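Long-range contacts in (R)-specific enoyl-CoA hydratase (Pseudomonas aeruginosa, PDB 5CPG), which catalyses the (R)-specific hydration of trans-2-enoyl-CoA to (R)-3-hydroxyacyl-CoA as a hot-dog-fold hydratase of the MaoC family: residues 18-23 / 98-103; 114-119 / 133-138; 4-9 / 73-78. All coordinates share one frame; numbering follows the deposited sequence.

Contacts 1 and 2 belong to one antiparallel sheet, in which strands 98-109 and 113-121 are neighbours. Their centres are about 17 Å apart. A salt bridge joins them, with Glu102 OE1 2.9 Å from Arg119 NH1. Contact 3 lies off the sheet, where the chain leaves helix 62-73. Its centre is about 11 Å from that of contact 2, and Ile135 CD1 packs on Pro76 CD at 3.4 Å. It is about 18 Å from contact 1, centre to centre, yet Leu103 CD1 comes within 3.4 Å of Leu75 O. Glycerol, probably from the crystallisation liquor, is bound about 3 Å from the Arg115 side chain; glycerol also lies about 5 Å from Pro78 and 6 Å from Ser21.

Contact 1. Residues 18-23 / 98-103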
loop_
_atom_site.group_PDB
_atom_site.type_symbol
_atom_site.label_atom_id
_atom_site.label_comp_id
_atom_site.label_asym_id
_atom_site.label_seq_id
_atom_site.Cartn_x
_atom_site.Cartn_y
_atom_site.Cartn_z
ATOM N N GLU A 18 -1.763 -18.570 0.779
ATOM C CA GLU A 18 -0.596 -17.937 0.203
ATOM C C GLU A 18 -0.953 -17.192 -1.078
ATOM O O GLU A 18 -1.969 -17.481 -1.704
ATOM C CB GLU A 18 0.487 -18.976 -0.116
ATOM C CG GLU A 18 1.084 -19.663 1.097
ATOM C CD GLU A 18 2.103 -20.734 0.687
ATOM O OE1 GLU A 18 2.198 -21.023 -0.533
ATOM O OE2 GLU A 18 2.803 -21.263 1.577
ATOM N N TYR A 19 -0.105 -16.232 -1.451
ATOM C CA TYR A 19 -0.404 -15.339 -2.582
ATOM C C TYR A 19 0.951 -14.905 -3.050
ATOM O O TYR A 19 1.736 -14.411 -2.247
ATOM C CB TYR A 19 -1.260 -14.155 -2.109
ATOM C CG TYR A 19 -1.661 -13.166 -3.184
ATOM C CD1 TYR A 19 -2.645 -13.480 -4.100
ATOM C CD2 TYR A 19 -1.060 -11.905 -3.251
ATOM C CE1 TYR A 19 -3.029 -12.574 -5.092
ATOM C CE2 TYR A 19 -1.441 -10.980 -4.228
ATOM C CZ TYR A 19 -2.410 -11.319 -5.135
ATOM O OH TYR A 19 -2.747 -10.394 -6.087
ATOM N N THR A 20 1.287 -15.133 -4.320
ATOM C CA THR A 20 2.669 -14.925 -4.713
ATOM C C THR A 20 2.743 -13.905 -5.842
ATOM O O THR A 20 1.802 -13.770 -6.623
ATOM C CB THR A 20 3.331 -16.207 -5.207
ATOM O OG1 THR A 20 2.536 -16.700 -6.298
ATOM C CG2 THR A 20 3.489 -17.227 -4.098
ATOM N N SER A 21 3.871 -13.213 -5.935
ATOM C CA SER A 21 4.014 -12.190 -6.959
ATOM C C SER A 21 5.481 -12.005 -7.312
ATOM O O SER A 21 6.346 -11.991 -6.455
ATOM C CB SER A 21 3.418 -10.865 -6.493
ATOM O OG SER A 21 3.510 -9.887 -7.518
ATOM N N SER A 22 5.772 -11.861 -8.602
ATOM C CA SER A 22 7.139 -11.593 -8.980
ATOM C C SER A 22 7.364 -10.088 -8.931
ATOM O O SER A 22 6.443 -9.340 -9.166
ATOM C CB SER A 22 7.403 -12.125 -10.385
ATOM O OG SER A 22 6.419 -11.595 -11.266
ATOM N N ILE A 23 8.574 -9.654 -8.614
ATOM C CA ILE A 23 8.895 -8.228 -8.602
ATOM C C ILE A 23 9.601 -7.824 -9.903
ATOM O O ILE A 23 10.820 -7.885 -10.031
ATOM C CB ILE A 23 9.783 -7.859 -7.412
ATOM C CG1 ILE A 23 9.157 -8.416 -6.126
ATOM C CG2 ILE A 23 9.906 -6.344 -7.314
ATOM C CD1 ILE A 23 7.771 -7.935 -5.892
ATOM N N ASP A 98 11.121 -12.593 -5.810
ATOM C CA ASP A 98 9.755 -13.125 -5.900
ATOM C C ASP A 98 9.223 -13.147 -4.490
ATOM O O ASP A 98 9.919 -13.609 -3.608
ATOM C CB ASP A 98 9.706 -14.543 -6.469
ATOM C CG ASP A 98 9.918 -14.584 -7.961
ATOM O OD1 ASP A 98 8.959 -14.266 -8.705
ATOM O OD2 ASP A 98 11.026 -14.984 -8.386
ATOM N N LEU A 99 8.013 -12.668 -4.292
ATOM C CA LEU A 99 7.497 -12.597 -2.926
ATOM C C LEU A 99 6.357 -13.571 -2.731
ATOM O O LEU A 99 5.557 -13.815 -3.619
ATOM C CB LEU A 99 7.017 -11.173 -2.599
ATOM C CG LEU A 99 8.068 -10.104 -2.736
ATOM C CD1 LEU A 99 7.449 -8.752 -2.334
ATOM C CD2 LEU A 99 9.278 -10.423 -1.874
ATOM N N LYS A 100 6.271 -14.097 -1.514
ATOM C CA LYS A 100 5.149 -14.915 -1.112
ATOM C C LYS A 100 4.496 -14.303 0.120
ATOM O O LYS A 100 5.178 -14.124 1.143
ATOM C CB LYS A 100 5.615 -16.348 -0.807
ATOM C CG LYS A 100 4.529 -17.225 -0.219
ATOM C CD LYS A 100 5.097 -18.583 0.149
ATOM C CE LYS A 100 6.374 -18.409 1.006
ATOM N NZ LYS A 100 7.030 -19.701 1.431
ATOM N N VAL A 101 3.240 -13.914 -0.016
ATOM C CA VAL A 101 2.442 -13.475 1.117
ATOM C C VAL A 101 1.867 -14.702 1.798
ATOM O O VAL A 101 1.286 -15.581 1.134
ATOM C CB VAL A 101 1.284 -12.548 0.701
ATOM C CG1 VAL A 101 0.384 -12.286 1.889
ATOM C CG2 VAL A 101 1.843 -11.243 0.110
ATOM N N GLU A 102 2.087 -14.785 3.097
ATOM C CA GLU A 102 1.467 -15.839 3.897
ATOM C C GLU A 102 0.458 -15.217 4.854
ATOM O O GLU A 102 0.822 -14.343 5.627
ATOM C CB GLU A 102 2.513 -16.622 4.684
ATOM C CG GLU A 102 1.820 -17.766 5.453
ATOM C CD GLU A 102 2.681 -18.459 6.504
ATOM O OE1 GLU A 102 3.303 -17.787 7.358
ATOM O OE2 GLU A 102 2.711 -19.705 6.475
ATOM N N LEU A 103 -0.777 -15.664 4.778
ATOM C CA LEU A 103 -1.821 -15.185 5.691
ATOM C C LEU A 103 -2.068 -16.272 6.702
ATOM O O LEU A 103 -2.064 -17.447 6.354
ATOM C CB LEU A 103 -3.124 -14.877 4.954
ATOM C CG LEU A 103 -3.042 -13.842 3.833
ATOM C CD1 LEU A 103 -4.431 -13.663 3.237
ATOM C CD2 LEU A 103 -2.480 -12.531 4.404
#
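The Tyr19 ring meets Val101 at its edge, where CG2 of the valine lies near the ring plane. Tyr19 CG is anti to the backbone N (chi1 -179°), and the ring then leads away from strand 98-103. Only the foot of the side chain packs closely, Tyr19 CB on Val101 CB at 4.1 Å. The other flat group is the Glu18 carboxylate. Lys100 CD sits over one of its faces, 3.7 Å from Glu18 CD. The charges stay further apart. Glu18 OE2 is 4.5 Å from Lys100 NZ, which is beyond a salt bridge, though the opposite charges may attract weakly.

The strands run antiparallel. Tyr19 with Val101 and Ser21 with Leu99 are hydrogen-bonded pairs. Leu99 N to Ser21 O is short and nearly straight (2.8 Å, 173°). Tyr19 N to Val101 O is bent and weak. Thr20 CG2 lies 4.0 Å from Lys100 CB, on the same face as Glu18. At the far end Asp98 OD1 comes to 3.1 Å from Ser22 CB. Just past the strand, Ile23 CD1 meets Leu99 CD1 at 3.7 Å, on the side of the sheet to which Leu99 points.

Strand 16-22 is the outermost strand of the sheet within this chain. Beyond 98-103 comes strand 113-121, whose Val120 packs on Leu99 and Val101. The Tyr19 side chain touches Ala69 and Ala70 of helix 62-73, the central helix of the hot-dog fold, and its OH hydrogen-bonds to Ser35 O of the second subunit.

Contact 2. Residues 114-119 / 133-138; sequences VRMATR and AEIMAP
Val114 and Ile135 pair in the beta hairpin formed by strands 113-121 and 127-136. Val114 N donates to Ile135 O, and Ile135 N donates back to Val114 O. The pair Met116 with Ala133 repeats the pattern. Its bond from Ala133 N to Met116 O is the shortest of the four, at 2.7 Å. Between these two pairs Arg115 faces Glu134 in a non-hydrogen-bonded pair, and Arg115 CA makes a CA-H...O contact with Ala133 O at 3.4 Å.

Val114, Met116, Ala133 and Ile135 share one face of the sheet. Ile135 CG1 stands between its backbone N and carbonyl carbon (chi1 60°), which sets it 3.8 Å from Val114 CB. Ile135 CD1 then meets Met116 CE, also at 3.8 Å. The methionine reaches this spot by folding: chi2 (85°) turns SD aside and chi3 (50°) places CE. This is the inner side of the hot-dog sheet, which wraps around helix 62-73. Ile71 of that helix touches Thr118, Ala133 and Ile135. Thr118 CG2 lies 3.9 Å from Ala133 CB, while Thr118 OG1 bonds to Gln85 on strand 81-89. Past the end of the strand, Ala137 CB closes on Val114 CG2 at 3.9 Å.

Arg115 and Glu134 occupy the other face. They do not bond to each other, with Arg115 NH1 5.4 Å from Glu134 OE1. Each has a salt bridge to another residue: Arg115 to Glu107 on strand 98-109, Glu134 to Arg113 just before Val114. Arg115 NE also hydrogen-bonds to a bound glycerol.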
loop_
_atom_site.group_PDB
_atom_site.type_symbol
_atom_site.label_atom_id
_atom_site.label_comp_id
_atom_site.label_asym_id
_atom_site.label_seq_id
_atom_site.Cartn_x
_atom_site.Cartn_y
_atom_site.Cartn_z
ATOM N N VAL A 114 -11.807 -10.568 12.468
ATOM C CA VAL A 114 -10.712 -11.534 12.428
ATOM C C VAL A 114 -9.401 -10.793 12.500
ATOM O O VAL A 114 -9.277 -9.704 11.929
ATOM C CB VAL A 114 -10.785 -12.385 11.152
ATOM C CG1 VAL A 114 -9.591 -13.316 11.014
ATOM C CG2 VAL A 114 -12.068 -13.206 11.104
ATOM N N ARG A 115 -8.459 -11.311 13.296
ATOM C CA ARG A 115 -7.087 -10.845 13.294
ATOM C C ARG A 115 -6.261 -11.831 12.466
ATOM O O ARG A 115 -6.309 -13.031 12.702
ATOM C CB ARG A 115 -6.558 -10.721 14.741
ATOM C CG ARG A 115 -5.115 -10.350 14.855
ATOM C CD ARG A 115 -4.691 -9.963 16.275
ATOM N NE ARG A 115 -5.311 -8.698 16.648
ATOM C CZ ARG A 115 -6.270 -8.574 17.559
ATOM N NH1 ARG A 115 -6.780 -7.373 17.815
ATOM N NH2 ARG A 115 -6.706 -9.645 18.220
ATOM N N MET A 116 -5.563 -11.320 11.451
ATOM C CA MET A 116 -4.899 -12.135 10.439
ATOM C C MET A 116 -3.442 -11.801 10.477
ATOM O O MET A 116 -3.078 -10.603 10.422
ATOM C CB MET A 116 -5.477 -11.845 9.038
ATOM C CG MET A 116 -4.958 -12.750 7.962
ATOM S SD MET A 116 -5.881 -14.308 7.847
ATOM C CE MET A 116 -7.517 -13.611 7.800
ATOM N N ALA A 117 -2.579 -12.810 10.624
ATOM C CA ALA A 117 -1.158 -12.536 10.501
ATOM C C ALA A 117 -0.865 -12.323 9.008
ATOM O O ALA A 117 -1.465 -12.999 8.183
ATOM C CB ALA A 117 -0.325 -13.687 11.042
ATOM N N THR A 118 0.006 -11.372 8.670
ATOM C CA THR A 118 0.272 -11.050 7.262
ATOM C C THR A 118 1.777 -10.962 7.078
ATOM O O THR A 118 2.386 -9.956 7.387
ATOM C CB THR A 118 -0.420 -9.726 6.825
ATOM O OG1 THR A 118 0.072 -8.655 7.638
ATOM C CG2 THR A 118 -1.934 -9.812 7.021
ATOM N N ARG A 119 2.407 -12.053 6.630
ATOM C CA ARG A 119 3.857 -12.111 6.519
ATOM C C ARG A 119 4.239 -12.164 5.051
ATOM O O ARG A 119 3.474 -12.719 4.252
ATOM C CB ARG A 119 4.415 -13.359 7.234
ATOM C CG ARG A 119 3.875 -13.515 8.681
ATOM C CD ARG A 119 4.054 -14.948 9.202
ATOM N NE ARG A 119 3.389 -15.115 10.517
ATOM C CZ ARG A 119 2.489 -16.054 10.813
ATOM N NH1 ARG A 119 2.137 -16.982 9.930
ATOM N NH2 ARG A 119 1.971 -16.097 12.035
ATOM N N ALA A 133 -3.358 -7.876 10.229
ATOM C CA ALA A 133 -4.522 -7.153 9.735
ATOM C C ALA A 133 -5.711 -7.347 10.671
ATOM O O ALA A 133 -5.850 -8.410 11.284
ATOM C CB ALA A 133 -4.892 -7.653 8.347
ATOM N N GLU A 134 -6.588 -6.353 10.753
ATOM C CA GLU A 134 -7.873 -6.539 11.406
ATOM C C GLU A 134 -8.898 -6.374 10.289
ATOM O O GLU A 134 -8.844 -5.404 9.518
ATOM C CB GLU A 134 -8.111 -5.525 12.545
ATOM C CG GLU A 134 -9.477 -5.745 13.281
ATOM C CD GLU A 134 -9.844 -4.598 14.272
ATOM O OE1 GLU A 134 -8.991 -3.716 14.571
ATOM O OE2 GLU A 134 -10.998 -4.567 14.756
ATOM N N ILE A 135 -9.773 -7.355 10.156
ATOM C CA ILE A 135 -10.805 -7.329 9.122
ATOM C C ILE A 135 -12.159 -7.717 9.698
ATOM O O ILE A 135 -12.249 -8.308 10.767
ATOM C CB ILE A 135 -10.445 -8.300 7.961
ATOM C CG1 ILE A 135 -10.340 -9.722 8.525
ATOM C CG2 ILE A 135 -9.121 -7.818 7.279
ATOM C CD1 ILE A 135 -10.040 -10.823 7.487
ATOM N N MET A 136 -13.216 -7.396 8.955
ATOM C CA MET A 136 -14.518 -8.020 9.169
ATOM C C MET A 136 -14.718 -9.036 8.068
ATOM O O MET A 136 -14.758 -8.698 6.879
ATOM C CB MET A 136 -15.638 -6.964 9.175
ATOM C CG MET A 136 -17.009 -7.577 9.461
ATOM S SD MET A 136 -18.228 -6.278 9.681
ATOM C CE MET A 136 -17.315 -5.237 10.788
ATOM N N ALA A 137 -14.813 -10.306 8.451
ATOM C CA ALA A 137 -14.912 -11.344 7.442
ATOM C C ALA A 137 -16.335 -11.380 6.916
ATOM O O ALA A 137 -17.252 -10.877 7.576
ATOM C CB ALA A 137 -14.509 -12.725 8.050
ATOM N N PRO A 138 -16.531 -11.978 5.737
ATOM C CA PRO A 138 -17.853 -12.010 5.109
ATOM C C PRO A 138 -18.804 -12.860 5.939
ATOM O O PRO A 138 -18.366 -13.872 6.470
ATOM C CB PRO A 138 -17.595 -12.671 3.746
ATOM C CG PRO A 138 -16.135 -12.571 3.522
ATOM C CD PRO A 138 -15.498 -12.590 4.882
#

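Contact 3. Residues 4-9 / 73-78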
loop_
_atom_site.group_PDB
_atom_site.type_symbol
_atom_site.label_atom_id
_atom_site.label_comp_id
_atom_site.label_asym_id
_atom_site.label_seq_id
_atom_site.Cartn_x
_atom_site.Cartn_y
_atom_site.Cartn_z
ATOM N N GLN A 4 -14.259 -17.933 -4.795
ATOM C CA GLN A 4 -15.186 -18.144 -3.675
ATOM C C GLN A 4 -14.551 -17.656 -2.392
ATOM O O GLN A 4 -13.340 -17.851 -2.184
ATOM C CB GLN A 4 -15.569 -19.620 -3.516
ATOM C CG GLN A 4 -16.407 -20.163 -4.667
ATOM C CD GLN A 4 -17.001 -21.539 -4.379
ATOM O OE1 GLN A 4 -16.835 -22.091 -3.286
ATOM N NE2 GLN A 4 -17.708 -22.091 -5.362
ATOM N N ASN A 5 -15.341 -17.003 -1.541
ATOM C CA ASN A 5 -14.795 -16.578 -0.257
ATOM C C ASN A 5 -14.870 -17.684 0.778
ATOM O O ASN A 5 -15.358 -18.789 0.519
ATOM C CB ASN A 5 -15.491 -15.323 0.256
ATOM C CG ASN A 5 -16.957 -15.526 0.588
ATOM O OD1 ASN A 5 -17.508 -16.622 0.460
ATOM N ND2 ASN A 5 -17.598 -14.457 1.030
ATOM N N ILE A 6 -14.300 -17.385 1.928
ATOM C CA ILE A 6 -14.402 -18.207 3.128
ATOM C C ILE A 6 -15.055 -17.346 4.218
ATOM O O ILE A 6 -14.388 -16.503 4.851
ATOM C CB ILE A 6 -13.032 -18.712 3.590
ATOM C CG1 ILE A 6 -12.217 -19.304 2.432
ATOM C CG2 ILE A 6 -13.161 -19.704 4.771
ATOM C CD1 ILE A 6 -12.841 -20.506 1.783
ATOM N N PRO A 7 -16.365 -17.537 4.440
ATOM C CA PRO A 7 -17.109 -16.735 5.414
ATOM C C PRO A 7 -16.640 -16.983 6.832
ATOM O O PRO A 7 -15.959 -17.972 7.090
ATOM C CB PRO A 7 -18.563 -17.210 5.244
ATOM C CG PRO A 7 -18.581 -17.948 3.939
ATOM C CD PRO A 7 -17.227 -18.541 3.790
ATOM N N TYR A 8 -17.013 -16.075 7.735
ATOM C CA TYR A 8 -16.593 -16.124 9.127
ATOM C C TYR A 8 -16.797 -17.501 9.794
ATOM O O TYR A 8 -15.900 -17.994 10.458
ATOM C CB TYR A 8 -17.346 -15.046 9.906
ATOM C CG TYR A 8 -16.955 -14.902 11.359
ATOM C CD1 TYR A 8 -15.838 -14.164 11.743
ATOM C CD2 TYR A 8 -17.729 -15.475 12.355
ATOM C CE1 TYR A 8 -15.503 -14.001 13.092
ATOM C CE2 TYR A 8 -17.399 -15.330 13.689
ATOM C CZ TYR A 8 -16.297 -14.604 14.053
ATOM O OH TYR A 8 -15.991 -14.460 15.383
ATOM N N ALA A 9 -17.940 -18.121 9.558
ATOM C CA ALA A 9 -18.232 -19.407 10.195
ATOM C C ALA A 9 -17.275 -20.510 9.746
ATOM O O ALA A 9 -16.956 -21.407 10.522
ATOM C CB ALA A 9 -19.652 -19.811 9.912
ATOM N N THR A 73 -8.764 -11.283 -2.049
ATOM C CA THR A 73 -9.068 -12.249 -3.122
ATOM C C THR A 73 -8.872 -13.703 -2.735
ATOM O O THR A 73 -9.358 -14.588 -3.479
ATOM C CB THR A 73 -8.246 -11.982 -4.425
ATOM O OG1 THR A 73 -6.848 -12.214 -4.231
ATOM C CG2 THR A 73 -8.442 -10.520 -4.893
ATOM N N VAL A 74 -8.192 -13.968 -1.621
ATOM C CA VAL A 74 -7.871 -15.372 -1.275
ATOM C C VAL A 74 -8.446 -15.734 0.090
ATOM O O VAL A 74 -9.267 -16.635 0.162
ATOM C CB VAL A 74 -6.364 -15.661 -1.280
ATOM C CG1 VAL A 74 -6.116 -17.133 -0.956
ATOM C CG2 VAL A 74 -5.764 -15.338 -2.647
ATOM N N LEU A 75 -8.043 -15.026 1.159
ATOM C CA LEU A 75 -8.524 -15.386 2.502
ATOM C C LEU A 75 -8.730 -14.150 3.400
ATOM O O LEU A 75 -7.756 -13.484 3.768
ATOM C CB LEU A 75 -7.538 -16.349 3.158
ATOM C CG LEU A 75 -7.879 -16.890 4.557
ATOM C CD1 LEU A 75 -9.002 -17.921 4.458
ATOM C CD2 LEU A 75 -6.677 -17.469 5.364
ATOM N N PRO A 76 -9.980 -13.876 3.785
ATOM C CA PRO A 76 -11.202 -14.637 3.450
ATOM C C PRO A 76 -11.745 -14.409 2.050
ATOM O O PRO A 76 -12.635 -15.119 1.621
ATOM C CB PRO A 76 -12.233 -14.147 4.503
ATOM C CG PRO A 76 -11.428 -13.377 5.509
ATOM C CD PRO A 76 -10.290 -12.795 4.732
ATOM N N GLY A 77 -11.250 -13.403 1.335
ATOM C CA GLY A 77 -11.688 -13.210 -0.031
ATOM C C GLY A 77 -12.853 -12.265 -0.183
ATOM O O GLY A 77 -13.100 -11.407 0.670
ATOM N N PRO A 78 -13.605 -12.395 -1.290
ATOM C CA PRO A 78 -14.677 -11.416 -1.546
ATOM C C PRO A 78 -15.679 -11.197 -0.403
ATOM O O PRO A 78 -16.119 -12.157 0.210
ATOM C CB PRO A 78 -15.374 -11.999 -2.776
ATOM C CG PRO A 78 -14.283 -12.675 -3.504
ATOM C CD PRO A 78 -13.371 -13.274 -2.452
HETATM O O HOH W 1 -10.669 -17.839 -1.787
#
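Asn5 and Ile6 press against Pro76, Gly77 and Pro78, joining two loops of the hot-dog fold. One follows strand 3-4. The other leaves the central helix 62-73 and contains a cis peptide bond before Pro76.

The tight part centres on two carbonyls. Ile6 N gives a straight hydrogen bond to Pro76 O (2.8 Å, 165°). Asn5 CB touches both Pro76 O and Pro78 O, each at 3.2 Å. Asn5 CG stands between the backbone N and the carbonyl carbon (chi1 65°). With chi2 near 0°, OD1 lies on the CA side and ND2 points away from it. ND2 donates to Pro78 O at 2.9 Å, with that oxygen tilted from the amide plane. Other residues complete the grip on this amide: ND2 also bonds to Glu140 O, and OD1 accepts from Leu142 N. Gly77 adopts a positive phi, and its backbone lies against Asn5. Pro76 CB packs 3.2 Å from Ile6 O, a buried oxygen with no hydrogen-bond partner in the model.

The packing is looser to one side. Ile6 CG1 touches Leu75 CD1 at 4.0 Å, and Ile6 remains partly exposed. Leu75 also packs on Ala17 of strand 16-22 and Met116 of strand 113-121. Gln4 is exposed, and its side chain takes no part. Here a water replaces direct contact between the backbones: it donates one hydrogen bond to Gln4 O and one to Val74 O, each 2.7 Å long.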